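Local coordinates for L-iditol 2-dehydrogenase (Clostridium scindens, PDB 4OH1), which probably catalyses the NAD+-dependent oxidation of L-iditol as a zinc-binding member of the alcohol dehydrogenase family, at residues 26-31 / 79-84; 33-38 / 133-138; 198-203 / 219-224; 263-268 / 290-295. All coordinates share one frame; numbering follows the deposited sequence.

How the contacts relate
Contacts 1 and 2 touch, their centres about 6 Å apart, and both use the sheet in which strands 75-83 and 35-44 are neighbours; R37 of contact 2 carries much of the junction. Contacts 3 and 4 share the parallel nucleotide-binding-type sheet, at its two outermost strands within the chain, with centres about 19 Å and nearest atoms about 11 Å apart. The two pairs lie on opposite sides of the chain's centre: contacts 2 and 4 stay about 30 Å apart between nearest atoms. Of the four, contact 2 has a residue near a metal site, without touching the metal: the Y136 side chain lies about 12 Å from a bound zinc.

Contact 1: residues 26-31 / 79-84; sequences APMPEP and VIDKVG
K82 holds CG anti to its backbone N (chi1 173°) and stays extended beyond it, whereas in E30 the bend at chi2 (-52°) swings CD back toward the strand although the bond to its CB leads away. The two side chains thereby close a salt bridge, K82 NZ to E30 OE1 at 2.6 Å, with NZ arriving on the syn side of the carboxylate, 28° out of its plane. The lysine's aliphatic part passes the P31 ring at about a right angle: K82 CG is 3.7 Å from P31 CG, and K82 CD lies 4.0 Å from P31 CD. M28 and D81 reach toward each other tip to tip, the selenomethionine CE standing 3.9 Å from D81 OD2, an oxygen whose stronger partner is R37. That D81 and K82 can both turn toward 26-31 follows from a classic beta bulge, in which the two face R37 together. R37 also salt-bridges E30 OE2, so one guanidinium binds the carboxylates of both D81 and E30. Residues 27-31 belong to the loop linking strand 20-26 to strand 35-44, M28 resting on Y133 of strand 133-137; strand 75-83 ends at V83, and G84 N-caps helix 85-89.

Contact 2: residues 33-38 / 133-138; sequences DEEIRI and YAVYHM
E34 and H137 lie side by side, pointing the same way, and join through a hydrogen bond from H137 NE2 to E34 OE1 of 2.8 Å. The oxygen stays near the imidazole plane and offers its anti lone pair, although carboxylate and ring planes are 57° apart. The same glutamate's carbonyl oxygen does two jobs: E34 O accepts from M138 N at 2.8 Å and also stands over one face of the H137 ring, offset toward the rim. In selenomethionine M138, CG sits between the backbone N and the carbonyl carbon (chi1 64°), which brings M138 CG to 3.3 Å from E34 O.

Beyond this end the backbones pair as an antiparallel ladder. I36 with Y136 and I38 with A134 are hydrogen-bonded pairs, each with two N-H...O bonds, the straightest being I38 N to A134 O at 174°. R37 with V135 is a non-hydrogen-bonded pair. Strands 35-44 and 133-137 here belong to the sheet of the GroES-like domain. On the face carrying I36, I38 and Y136, I36 CD1 meets M138 CB at 4.0 Å and I38 CG1 meets Y136 CD2 at 4.2 Å; I141 of strand 141-143 covers this group. On the other face V135 packs against two residues of the partner strand, its CG2 3.8 Å from R37 CB and its CG1 3.5 Å from E35 OE1.

Farther out, E35 OE1 accepts from K32 N, and H137 is positioned by S139 OG at ND1 and Q140 OE1 at its backbone N. M138 packs on C108 of a second subunit.

Contact 3: residues 198-203 / 219-224; sequences ASTITV and ADYALN
Backbone hydrogen bonds run between I201 and V203 on one side and Y221 and L223 on the other, in the parallel register T202-Y221, V203-A222. Y221 N gives to I201 O, V203 N to Y221 O, and L223 N to V203 O, the last at 2.7 Å. I201 O is gripped twice, since D220 N also reaches it at 2.9 Å, though on a more bent line (131° at the hydrogen). CA-H...O contacts complete the ladder, T202 CA lying 3.2 Å from Y221 O and A222 CA 3.3 Å from V203 O.

One side chain joins this polar group. D220, with CG anti to the carbonyl carbon (chi1 -57°), presents OD2 to I201 N at 2.8 Å, using the anti lone pair. The same OD2 forms a salt bridge with R314 of a third subunit.

These parallel pairs are the product of a beta-alpha-beta unit, strand 200-205, helix 208-216, strand 221-224, at one edge of the Rossmann-type sheet within the chain.

Side-chain packing divides between the faces. On that of V203 and A222, V203 CG2 packs on A219 CB at 4.1 Å; V203 also touches A214 and A222 touches L211, both of helix 208-216. On that of T202 and Y221, T202 CG2 touches L223 CD1 at 3.9 Å, and helix 230-238 packs on Y221 and L223. The polar T202 OG1 lies at the Y221 ring edge, 3.8 Å from Y221 CD2, and is hydrogen-bonded to Y242 OH.

Contact 4: residues 263-268 / 290-295; sequences ARDGDA and WDQKHI
One of the two outermost strands of the Rossmann-type sheet within this chain, 294-297, is joined here to strand 266-270 by parallel bridges of D267 with H294 and A268 with I295, preceded by a type II beta turn from A263 to G266. H294 N gives to G266 O and A268 N to H294 O, the latter at 2.8 Å and almost straight. D265 N reaches D291 O at 2.9 Å.

D265 OD1 takes two side-chain donors from opposite faces of the carboxylate plane: H294 NE2 at 2.7 Å, with the oxygen close to the imidazole plane, and Q292 NE2 at 3.1 Å, standing 70° out of the carboxylate plane. The two donors restrain the carboxylate of D265; H294 and Q292 are each held at a second atom by the fourth subunit, Q292 OE1 accepting from its I299 N.

R264 reaches past D291 to W290. The bend at chi3 (84°) turns NE toward D291 OD1 (3.4 Å, salt bridge); NH2 gives to W290 O at 3.0 Å, within the guanidinium plane. D291 OD2 pairs with R241. The guanidinium lies flat on the indole, planes 10° apart, an off-centre cation-pi contact with CZ 4.0 Å from the centroid of the five-membered ring. Because W290 has two conformers, this stack holds for one of them and may be partial.

On the inner side strand 266-270 adjoins strand 242-247, A268 touching V245; on the outer side H294 and I295 pair antiparallel with a strand of the fourth subunit, continuing the sheet across the interface, where H294 ND1 hydrogen-bonds H296 ND1 of that chain.

Contact 1: residues 26-31 / 79-84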
loop_
_atom_site.group_PDB
_atom_site.type_symbol
_atom_site.label_atom_id
_atom_site.label_comp_id
_atom_site.label_asym_id
_atom_site.label_seq_id
_atom_site.Cartn_x
_atom_site.Cartn_y
_atom_site.Cartn_z
ATOM N N ALA A 26 -7.808 -42.627 -22.429
ATOM C CA ALA A 26 -6.666 -41.818 -22.687
ATOM C C ALA A 26 -5.450 -42.582 -22.236
ATOM O O ALA A 26 -5.489 -43.314 -21.253
ATOM C CB ALA A 26 -6.776 -40.525 -21.918
ATOM N N PRO A 27 -4.347 -42.383 -22.937
ATOM C CA PRO A 27 -3.126 -43.063 -22.538
ATOM C C PRO A 27 -2.597 -42.458 -21.239
ATOM O O PRO A 27 -2.903 -41.323 -20.922
ATOM C CB PRO A 27 -2.188 -42.789 -23.703
ATOM C CG PRO A 27 -2.654 -41.455 -24.249
ATOM C CD PRO A 27 -4.114 -41.332 -23.951
HETATM N N MSE A 28 -1.849 -43.252 -20.488
HETATM C CA MSE A 28 -1.161 -42.811 -19.311
HETATM C C MSE A 28 -0.105 -41.758 -19.687
HETATM O O MSE A 28 0.743 -42.013 -20.525
HETATM C CB MSE A 28 -0.477 -44.024 -18.699
HETATM C CG MSE A 28 0.298 -43.752 -17.452
HETATM SE SE MSE A 28 -0.958 -43.351 -15.988
HETATM C CE MSE A 28 -0.201 -44.275 -14.427
ATOM N N PRO A 29 -0.143 -40.562 -19.083
ATOM C CA PRO A 29 0.917 -39.608 -19.446
ATOM C C PRO A 29 2.226 -39.855 -18.669
ATOM O O PRO A 29 2.222 -40.459 -17.597
ATOM C CB PRO A 29 0.305 -38.261 -19.080
ATOM C CG PRO A 29 -0.563 -38.545 -17.932
ATOM C CD PRO A 29 -1.177 -39.929 -18.254
ATOM N N GLU A 30 3.332 -39.367 -19.211
ATOM C CA GLU A 30 4.665 -39.654 -18.714
ATOM C C GLU A 30 5.355 -38.349 -18.446
ATOM O O GLU A 30 5.333 -37.484 -19.268
ATOM C CB GLU A 30 5.451 -40.435 -19.795
ATOM C CG GLU A 30 5.137 -41.944 -19.870
ATOM C CD GLU A 30 5.253 -42.611 -18.506
ATOM O OE1 GLU A 30 6.032 -42.105 -17.673
ATOM O OE2 GLU A 30 4.568 -43.618 -18.230
ATOM N N PRO A 31 5.952 -38.174 -17.285
ATOM C CA PRO A 31 6.602 -36.886 -17.049
ATOM C C PRO A 31 8.017 -36.794 -17.595
ATOM O O PRO A 31 8.783 -37.710 -17.416
ATOM C CB PRO A 31 6.684 -36.828 -15.548
ATOM C CG PRO A 31 6.678 -38.270 -15.127
ATOM C CD PRO A 31 5.827 -38.976 -16.069
ATOM N N VAL A 79 -2.095 -37.283 -5.145
ATOM C CA VAL A 79 -0.828 -37.780 -4.598
ATOM C C VAL A 79 0.161 -37.930 -5.769
ATOM O O VAL A 79 -0.210 -38.352 -6.857
ATOM C CB VAL A 79 -1.065 -39.100 -3.884
ATOM C CG1 VAL A 79 0.187 -39.620 -3.312
ATOM C CG2 VAL A 79 -2.057 -38.907 -2.748
ATOM N N ILE A 80 1.411 -37.550 -5.559
ATOM C CA ILE A 80 2.431 -37.728 -6.554
ATOM C C ILE A 80 2.625 -39.236 -6.847
ATOM O O ILE A 80 2.789 -40.039 -5.939
ATOM C CB ILE A 80 3.745 -37.116 -6.125
ATOM C CG1 ILE A 80 3.587 -35.597 -5.971
ATOM C CG2 ILE A 80 4.835 -37.433 -7.158
ATOM C CD1 ILE A 80 4.898 -34.792 -5.891
ATOM N N ASP A 81 2.575 -39.564 -8.133
ATOM C CA ASP A 81 2.660 -40.916 -8.638
ATOM C C ASP A 81 4.010 -41.190 -9.310
ATOM O O ASP A 81 4.476 -42.304 -9.285
ATOM C CB ASP A 81 1.588 -41.104 -9.687
ATOM C CG ASP A 81 1.521 -42.508 -10.194
ATOM O OD1 ASP A 81 1.169 -43.383 -9.378
ATOM O OD2 ASP A 81 1.786 -42.731 -11.399
ATOM N N LYS A 82 4.636 -40.180 -9.898
ATOM C CA LYS A 82 5.917 -40.335 -10.540
ATOM C C LYS A 82 6.549 -38.973 -10.799
ATOM O O LYS A 82 5.855 -37.996 -11.127
ATOM C CB LYS A 82 5.729 -41.031 -11.864
ATOM C CG LYS A 82 6.964 -41.109 -12.714
ATOM C CD LYS A 82 6.795 -42.135 -13.816
ATOM C CE LYS A 82 8.022 -42.218 -14.760
ATOM N NZ LYS A 82 7.667 -43.073 -15.916
ATOM N N VAL A 83 7.860 -38.919 -10.637
ATOM C CA VAL A 83 8.632 -37.684 -10.609
ATOM C C VAL A 83 9.788 -37.766 -11.645
ATOM O O VAL A 83 10.546 -38.699 -11.632
ATOM C CB VAL A 83 9.256 -37.505 -9.179
ATOM C CG1 VAL A 83 10.041 -36.219 -9.106
ATOM C CG2 VAL A 83 8.202 -37.426 -8.120
ATOM N N GLY A 84 9.933 -36.785 -12.524
ATOM C CA GLY A 84 11.152 -36.664 -13.323
ATOM C C GLY A 84 12.383 -36.435 -12.447
ATOM O O GLY A 84 12.298 -35.936 -11.328
#

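Contact 2: residues 33-38 / 133-138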
loop_
_atom_site.group_PDB
_atom_site.type_symbol
_atom_site.label_atom_id
_atom_site.label_comp_id
_atom_site.label_asym_id
_atom_site.label_seq_id
_atom_site.Cartn_x
_atom_site.Cartn_y
_atom_site.Cartn_z
ATOM N N ASP A 33 11.790 -34.607 -17.372
ATOM C CA ASP A 33 12.705 -34.428 -16.199
ATOM C C ASP A 33 12.181 -33.449 -15.114
ATOM O O ASP A 33 12.332 -33.699 -13.903
ATOM C CB ASP A 33 14.104 -33.960 -16.657
ATOM C CG ASP A 33 14.849 -35.020 -17.489
ATOM O OD1 ASP A 33 14.439 -36.187 -17.503
ATOM O OD2 ASP A 33 15.848 -34.677 -18.139
ATOM N N GLU A 34 11.557 -32.368 -15.565
ATOM C CA GLU A 34 11.047 -31.366 -14.653
ATOM C C GLU A 34 9.564 -31.484 -14.326
ATOM O O GLU A 34 9.008 -30.576 -13.681
ATOM C CB GLU A 34 11.358 -29.981 -15.197
ATOM C CG GLU A 34 12.846 -29.776 -15.345
ATOM C CD GLU A 34 13.207 -28.362 -15.642
ATOM O OE1 GLU A 34 12.333 -27.463 -15.636
ATOM O OE2 GLU A 34 14.386 -28.143 -15.898
ATOM N N GLU A 35 8.947 -32.600 -14.734
ATOM C CA GLU A 35 7.516 -32.776 -14.606
ATOM C C GLU A 35 7.204 -33.796 -13.554
ATOM O O GLU A 35 8.081 -34.501 -13.099
ATOM C CB GLU A 35 6.895 -33.201 -15.934
ATOM C CG GLU A 35 6.829 -32.076 -16.939
ATOM C CD GLU A 35 6.316 -32.505 -18.317
ATOM O OE1 GLU A 35 6.362 -33.688 -18.708
ATOM O OE2 GLU A 35 5.872 -31.609 -19.039
ATOM N N ILE A 36 5.929 -33.863 -13.178
ATOM C CA ILE A 36 5.468 -34.671 -12.071
ATOM C C ILE A 36 4.125 -35.195 -12.498
ATOM O O ILE A 36 3.292 -34.442 -13.028
ATOM C CB ILE A 36 5.276 -33.799 -10.807
ATOM C CG1 ILE A 36 6.598 -33.162 -10.392
ATOM C CG2 ILE A 36 4.749 -34.622 -9.677
ATOM C CD1 ILE A 36 6.528 -32.456 -9.101
ATOM N N ARG A 37 3.881 -36.475 -12.250
ATOM C CA ARG A 37 2.591 -37.035 -12.506
ATOM C C ARG A 37 1.879 -37.230 -11.183
ATOM O O ARG A 37 2.446 -37.741 -10.207
ATOM C CB ARG A 37 2.707 -38.353 -13.241
ATOM C CG ARG A 37 1.344 -38.948 -13.530
ATOM C CD ARG A 37 1.402 -40.458 -13.488
ATOM N NE ARG A 37 2.042 -40.909 -14.664
ATOM C CZ ARG A 37 2.796 -42.002 -14.774
ATOM N NH1 ARG A 37 3.042 -42.825 -13.760
ATOM N NH2 ARG A 37 3.313 -42.257 -15.950
ATOM N N ILE A 38 0.620 -36.802 -11.180
ATOM C CA ILE A 38 -0.259 -36.879 -10.043
ATOM C C ILE A 38 -1.249 -37.957 -10.274
ATOM O O ILE A 38 -1.855 -38.049 -11.331
ATOM C CB ILE A 38 -1.170 -35.563 -9.865
ATOM C CG1 ILE A 38 -0.354 -34.315 -9.787
ATOM C CG2 ILE A 38 -1.999 -35.626 -8.629
ATOM C CD1 ILE A 38 0.868 -34.534 -8.976
ATOM N N TYR A 133 -4.887 -39.523 -13.949
ATOM C CA TYR A 133 -3.487 -39.160 -13.766
ATOM C C TYR A 133 -3.216 -37.959 -14.613
ATOM O O TYR A 133 -3.649 -37.896 -15.759
ATOM C CB TYR A 133 -2.519 -40.295 -14.200
ATOM C CG TYR A 133 -2.678 -41.551 -13.379
ATOM C CD1 TYR A 133 -3.641 -42.479 -13.688
ATOM C CD2 TYR A 133 -1.927 -41.750 -12.230
ATOM C CE1 TYR A 133 -3.818 -43.581 -12.905
ATOM C CE2 TYR A 133 -2.108 -42.864 -11.443
ATOM C CZ TYR A 133 -3.033 -43.768 -11.794
ATOM O OH TYR A 133 -3.226 -44.863 -11.007
ATOM N N ALA A 134 -2.505 -37.000 -14.071
ATOM C CA ALA A 134 -2.194 -35.821 -14.870
ATOM C C ALA A 134 -0.788 -35.370 -14.587
ATOM O O ALA A 134 -0.317 -35.531 -13.459
ATOM C CB ALA A 134 -3.175 -34.701 -14.545
ATOM N N VAL A 135 -0.155 -34.762 -15.593
ATOM C CA VAL A 135 1.220 -34.333 -15.519
ATOM C C VAL A 135 1.280 -32.819 -15.555
ATOM O O VAL A 135 0.557 -32.166 -16.321
ATOM C CB VAL A 135 2.074 -34.943 -16.690
ATOM C CG1 VAL A 135 3.433 -34.264 -16.818
ATOM C CG2 VAL A 135 2.288 -36.429 -16.440
ATOM N N TYR A 136 2.186 -32.263 -14.761
ATOM C CA TYR A 136 2.365 -30.829 -14.668
ATOM C C TYR A 136 3.859 -30.578 -14.514
ATOM O O TYR A 136 4.601 -31.438 -14.053
ATOM C CB TYR A 136 1.634 -30.296 -13.404
ATOM C CG TYR A 136 0.129 -30.435 -13.415
ATOM C CD1 TYR A 136 -0.704 -29.440 -13.945
ATOM C CD2 TYR A 136 -0.470 -31.593 -12.969
ATOM C CE1 TYR A 136 -2.121 -29.617 -13.998
ATOM C CE2 TYR A 136 -1.844 -31.754 -12.998
ATOM C CZ TYR A 136 -2.661 -30.773 -13.499
ATOM O OH TYR A 136 -4.006 -31.034 -13.512
ATOM N N HIS A 137 4.289 -29.357 -14.794
ATOM C CA HIS A 137 5.667 -28.957 -14.499
ATOM C C HIS A 137 5.803 -28.793 -13.000
ATOM O O HIS A 137 4.852 -28.388 -12.333
ATOM C CB HIS A 137 5.991 -27.653 -15.212
ATOM C CG HIS A 137 7.422 -27.271 -15.123
ATOM N ND1 HIS A 137 7.881 -26.343 -14.215
ATOM C CD2 HIS A 137 8.497 -27.664 -15.837
ATOM C CE1 HIS A 137 9.186 -26.200 -14.354
ATOM N NE2 HIS A 137 9.583 -26.982 -15.343
HETATM N N MSE A 138 6.959 -29.120 -12.458
HETATM C CA MSE A 138 7.161 -29.034 -11.018
HETATM C C MSE A 138 6.784 -27.651 -10.405
HETATM O O MSE A 138 6.322 -27.582 -9.312
HETATM C CB MSE A 138 8.618 -29.376 -10.695
HETATM C CG MSE A 138 9.634 -28.405 -11.263
HETATM SE SE MSE A 138 11.499 -29.130 -11.192
HETATM C CE MSE A 138 12.435 -27.514 -11.887
#

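Contact 3: residues 198-203 / 219-224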
loop_
_atom_site.group_PDB
_atom_site.type_symbol
_atom_site.label_atom_id
_atom_site.label_comp_id
_atom_site.label_asym_id
_atom_site.label_seq_id
_atom_site.Cartn_x
_atom_site.Cartn_y
_atom_site.Cartn_z
ATOM N N ALA A 198 -14.500 -7.892 8.323
ATOM C CA ALA A 198 -15.681 -7.205 7.901
ATOM C C ALA A 198 -16.709 -7.188 8.986
ATOM O O ALA A 198 -16.952 -8.226 9.598
ATOM C CB ALA A 198 -16.263 -7.813 6.670
ATOM N N SER A 199 -17.341 -6.019 9.196
ATOM C CA SER A 199 -18.290 -5.848 10.280
ATOM C C SER A 199 -19.710 -5.941 9.759
ATOM O O SER A 199 -20.620 -6.192 10.548
ATOM C CB SER A 199 -18.039 -4.532 11.005
ATOM O OG SER A 199 -17.904 -3.467 10.073
ATOM N N THR A 200 -19.910 -5.749 8.453
ATOM C CA THR A 200 -21.207 -6.082 7.823
ATOM C C THR A 200 -21.017 -6.834 6.506
ATOM O O THR A 200 -20.236 -6.420 5.695
ATOM C CB THR A 200 -22.021 -4.838 7.576
ATOM O OG1 THR A 200 -22.274 -4.230 8.826
ATOM C CG2 THR A 200 -23.361 -5.159 6.935
ATOM N N ILE A 201 -21.664 -7.995 6.357
ATOM C CA ILE A 201 -21.559 -8.813 5.126
ATOM C C ILE A 201 -22.954 -9.101 4.602
ATOM O O ILE A 201 -23.739 -9.698 5.291
ATOM C CB ILE A 201 -20.856 -10.135 5.373
ATOM C CG1 ILE A 201 -19.461 -9.889 5.947
ATOM C CG2 ILE A 201 -20.726 -10.888 4.090
ATOM C CD1 ILE A 201 -18.713 -11.112 6.518
ATOM N N THR A 202 -23.271 -8.628 3.408
ATOM C CA THR A 202 -24.592 -8.857 2.790
ATOM C C THR A 202 -24.426 -9.538 1.461
ATOM O O THR A 202 -23.670 -9.081 0.595
ATOM C CB THR A 202 -25.268 -7.518 2.513
ATOM O OG1 THR A 202 -25.371 -6.794 3.735
ATOM C CG2 THR A 202 -26.651 -7.702 1.930
ATOM N N VAL A 203 -25.098 -10.649 1.292
ATOM C CA VAL A 203 -25.081 -11.394 0.032
ATOM C C VAL A 203 -26.380 -11.197 -0.744
ATOM O O VAL A 203 -27.492 -11.116 -0.170
ATOM C CB VAL A 203 -24.834 -12.890 0.305
ATOM C CG1 VAL A 203 -24.924 -13.754 -0.960
ATOM C CG2 VAL A 203 -23.450 -13.079 0.953
ATOM N N ALA A 219 -22.865 -14.808 6.651
ATOM C CA ALA A 219 -23.289 -13.521 6.200
ATOM C C ALA A 219 -24.196 -12.943 7.241
ATOM O O ALA A 219 -24.950 -13.659 7.846
ATOM C CB ALA A 219 -24.037 -13.648 4.939
ATOM N N ASP A 220 -24.182 -11.638 7.401
ATOM C CA ASP A 220 -25.134 -10.965 8.288
ATOM C C ASP A 220 -26.504 -10.850 7.634
ATOM O O ASP A 220 -27.520 -11.046 8.283
ATOM C CB ASP A 220 -24.614 -9.558 8.689
ATOM C CG ASP A 220 -23.255 -9.604 9.359
ATOM O OD1 ASP A 220 -23.198 -10.064 10.488
ATOM O OD2 ASP A 220 -22.222 -9.259 8.761
ATOM N N TYR A 221 -26.547 -10.512 6.351
ATOM C CA TYR A 221 -27.809 -10.382 5.672
ATOM C C TYR A 221 -27.709 -11.072 4.327
ATOM O O TYR A 221 -26.636 -11.170 3.726
ATOM C CB TYR A 221 -28.136 -8.897 5.459
ATOM C CG TYR A 221 -28.142 -8.121 6.730
ATOM C CD1 TYR A 221 -29.156 -8.302 7.664
ATOM C CD2 TYR A 221 -27.123 -7.260 7.041
ATOM C CE1 TYR A 221 -29.175 -7.618 8.838
ATOM C CE2 TYR A 221 -27.122 -6.564 8.257
ATOM C CZ TYR A 221 -28.162 -6.766 9.128
ATOM O OH TYR A 221 -28.197 -6.128 10.316
ATOM N N ALA A 222 -28.839 -11.523 3.848
ATOM C CA ALA A 222 -28.918 -12.184 2.560
ATOM C C ALA A 222 -30.188 -11.744 1.867
ATOM O O ALA A 222 -31.262 -11.958 2.377
ATOM C CB ALA A 222 -28.896 -13.663 2.738
ATOM N N LEU A 223 -30.046 -11.089 0.719
ATOM C CA LEU A 223 -31.169 -10.413 0.115
ATOM C C LEU A 223 -31.404 -10.848 -1.305
ATOM O O LEU A 223 -30.468 -11.199 -2.049
ATOM C CB LEU A 223 -30.918 -8.914 0.105
ATOM C CG LEU A 223 -30.728 -8.220 1.452
ATOM C CD1 LEU A 223 -30.373 -6.757 1.267
ATOM C CD2 LEU A 223 -31.975 -8.403 2.262
ATOM N N ASN A 224 -32.664 -10.754 -1.698
ATOM C CA ASN A 224 -33.059 -11.082 -3.052
ATOM C C ASN A 224 -32.804 -9.950 -4.039
ATOM O O ASN A 224 -33.424 -8.882 -3.941
ATOM C CB ASN A 224 -34.509 -11.445 -3.086
ATOM C CG ASN A 224 -34.886 -12.066 -4.403
ATOM O OD1 ASN A 224 -34.543 -11.556 -5.493
ATOM N ND2 ASN A 224 -35.507 -13.219 -4.320
#

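Contact 4: residues 263-268 / 290-295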
loop_
_atom_site.group_PDB
_atom_site.type_symbol
_atom_site.label_atom_id
_atom_site.label_comp_id
_atom_site.label_asym_id
_atom_site.label_seq_id
_atom_site.Cartn_x
_atom_site.Cartn_y
_atom_site.Cartn_z
ATOM N N ALA A 263 -20.062 2.496 -1.606
ATOM C CA ALA A 263 -19.828 3.743 -0.871
ATOM C C ALA A 263 -18.840 4.654 -1.549
ATOM O O ALA A 263 -18.089 4.238 -2.432
ATOM C CB ALA A 263 -19.329 3.428 0.496
ATOM N N ARG A 264 -18.828 5.920 -1.123
ATOM C CA ARG A 264 -17.835 6.859 -1.589
ATOM C C ARG A 264 -16.471 6.329 -1.194
ATOM O O ARG A 264 -16.316 5.796 -0.115
ATOM C CB ARG A 264 -18.057 8.256 -1.006
ATOM C CG ARG A 264 -19.386 8.865 -1.378
ATOM C CD ARG A 264 -19.584 10.288 -0.755
ATOM N NE ARG A 264 -18.962 11.316 -1.583
ATOM C CZ ARG A 264 -18.718 12.555 -1.163
ATOM N NH1 ARG A 264 -19.032 12.909 0.077
ATOM N NH2 ARG A 264 -18.148 13.452 -1.962
ATOM N N ASP A 265 -15.499 6.441 -2.084
ATOM C CA ASP A 265 -14.198 5.852 -1.878
ATOM C C ASP A 265 -14.185 4.308 -1.753
ATOM O O ASP A 265 -13.211 3.751 -1.303
ATOM C CB ASP A 265 -13.503 6.469 -0.643
ATOM C CG ASP A 265 -11.991 6.339 -0.701
ATOM O OD1 ASP A 265 -11.417 6.448 -1.828
ATOM O OD2 ASP A 265 -11.346 6.135 0.362
ATOM N N GLY A 266 -15.261 3.631 -2.096
ATOM C CA GLY A 266 -15.326 2.182 -2.000
ATOM C C GLY A 266 -14.640 1.454 -3.156
ATOM O O GLY A 266 -14.297 2.075 -4.163
ATOM N N ASP A 267 -14.480 0.134 -3.013
ATOM C CA ASP A 267 -13.804 -0.693 -4.014
ATOM C C ASP A 267 -14.734 -1.759 -4.484
ATOM O O ASP A 267 -15.207 -2.602 -3.697
ATOM C CB ASP A 267 -12.546 -1.350 -3.483
ATOM C CG ASP A 267 -11.488 -0.362 -3.135
ATOM O OD1 ASP A 267 -10.710 -0.029 -4.047
ATOM O OD2 ASP A 267 -11.427 0.073 -1.956
ATOM N N ALA A 268 -15.007 -1.719 -5.768
ATOM C CA ALA A 268 -15.810 -2.787 -6.433
ATOM C C ALA A 268 -14.924 -3.642 -7.339
ATOM O O ALA A 268 -14.185 -3.095 -8.184
ATOM C CB ALA A 268 -16.906 -2.181 -7.256
ATOM N N TRP A 290 -17.813 12.747 -8.097
ATOM C CA TRP A 290 -18.388 13.083 -6.779
ATOM C C TRP A 290 -18.109 11.982 -5.787
ATOM O O TRP A 290 -17.676 12.275 -4.695
ATOM C CB TRP A 290 -19.894 13.509 -6.772
ATOM C CG TRP A 290 -20.305 13.982 -5.362
ATOM C CD1 TRP A 290 -21.029 13.289 -4.457
ATOM C CD2 TRP A 290 -19.906 15.196 -4.700
ATOM N NE1 TRP A 290 -21.134 13.984 -3.291
ATOM C CE2 TRP A 290 -20.460 15.167 -3.416
ATOM C CE3 TRP A 290 -19.160 16.314 -5.085
ATOM C CZ2 TRP A 290 -20.274 16.189 -2.507
ATOM C CZ3 TRP A 290 -18.989 17.330 -4.187
ATOM C CH2 TRP A 290 -19.537 17.262 -2.916
ATOM N N ASP A 291 -18.290 10.720 -6.168
ATOM C CA ASP A 291 -18.167 9.610 -5.219
ATOM C C ASP A 291 -16.783 8.932 -5.054
ATOM O O ASP A 291 -16.574 8.140 -4.132
ATOM C CB ASP A 291 -19.280 8.570 -5.491
ATOM C CG ASP A 291 -20.628 9.023 -4.933
ATOM O OD1 ASP A 291 -20.687 10.081 -4.252
ATOM O OD2 ASP A 291 -21.605 8.310 -5.176
ATOM N N GLN A 292 -15.836 9.253 -5.923
ATOM C CA GLN A 292 -14.529 8.741 -5.778
ATOM C C GLN A 292 -14.539 7.185 -5.695
ATOM O O GLN A 292 -13.853 6.583 -4.889
ATOM C CB GLN A 292 -13.863 9.399 -4.545
ATOM C CG GLN A 292 -12.334 9.246 -4.607
ATOM C CD GLN A 292 -11.561 10.068 -3.602
ATOM O OE1 GLN A 292 -11.241 11.239 -3.842
ATOM N NE2 GLN A 292 -11.236 9.445 -2.464
ATOM N N LYS A 293 -15.335 6.546 -6.530
ATOM C CA LYS A 293 -15.391 5.098 -6.541
ATOM C C LYS A 293 -14.155 4.484 -7.223
ATOM O O LYS A 293 -13.441 5.144 -7.954
ATOM C CB LYS A 293 -16.688 4.595 -7.151
ATOM C CG LYS A 293 -17.931 4.920 -6.332
ATOM C CD LYS A 293 -19.183 4.659 -7.147
ATOM C CE LYS A 293 -20.433 4.901 -6.292
ATOM N NZ LYS A 293 -21.615 4.453 -7.047
ATOM N N HIS A 294 -13.835 3.253 -6.841
ATOM C CA HIS A 294 -12.726 2.522 -7.440
ATOM C C HIS A 294 -13.338 1.249 -7.991
ATOM O O HIS A 294 -13.985 0.491 -7.241
ATOM C CB HIS A 294 -11.611 2.206 -6.439
ATOM C CG HIS A 294 -11.233 3.361 -5.581
ATOM N ND1 HIS A 294 -10.357 4.326 -5.986
ATOM C CD2 HIS A 294 -11.635 3.718 -4.343
ATOM C CE1 HIS A 294 -10.254 5.252 -5.048
ATOM N NE2 HIS A 294 -11.026 4.909 -4.047
ATOM N N ILE A 295 -13.148 1.055 -9.304
ATOM C CA ILE A 295 -13.691 -0.104 -10.026
ATOM C C ILE A 295 -12.533 -0.945 -10.562
ATOM O O ILE A 295 -11.679 -0.444 -11.317
ATOM C CB ILE A 295 -14.537 0.427 -11.187
ATOM C CG1 ILE A 295 -15.749 1.161 -10.592
ATOM C CG2 ILE A 295 -14.978 -0.701 -12.100
ATOM C CD1 ILE A 295 -16.487 1.962 -11.579
#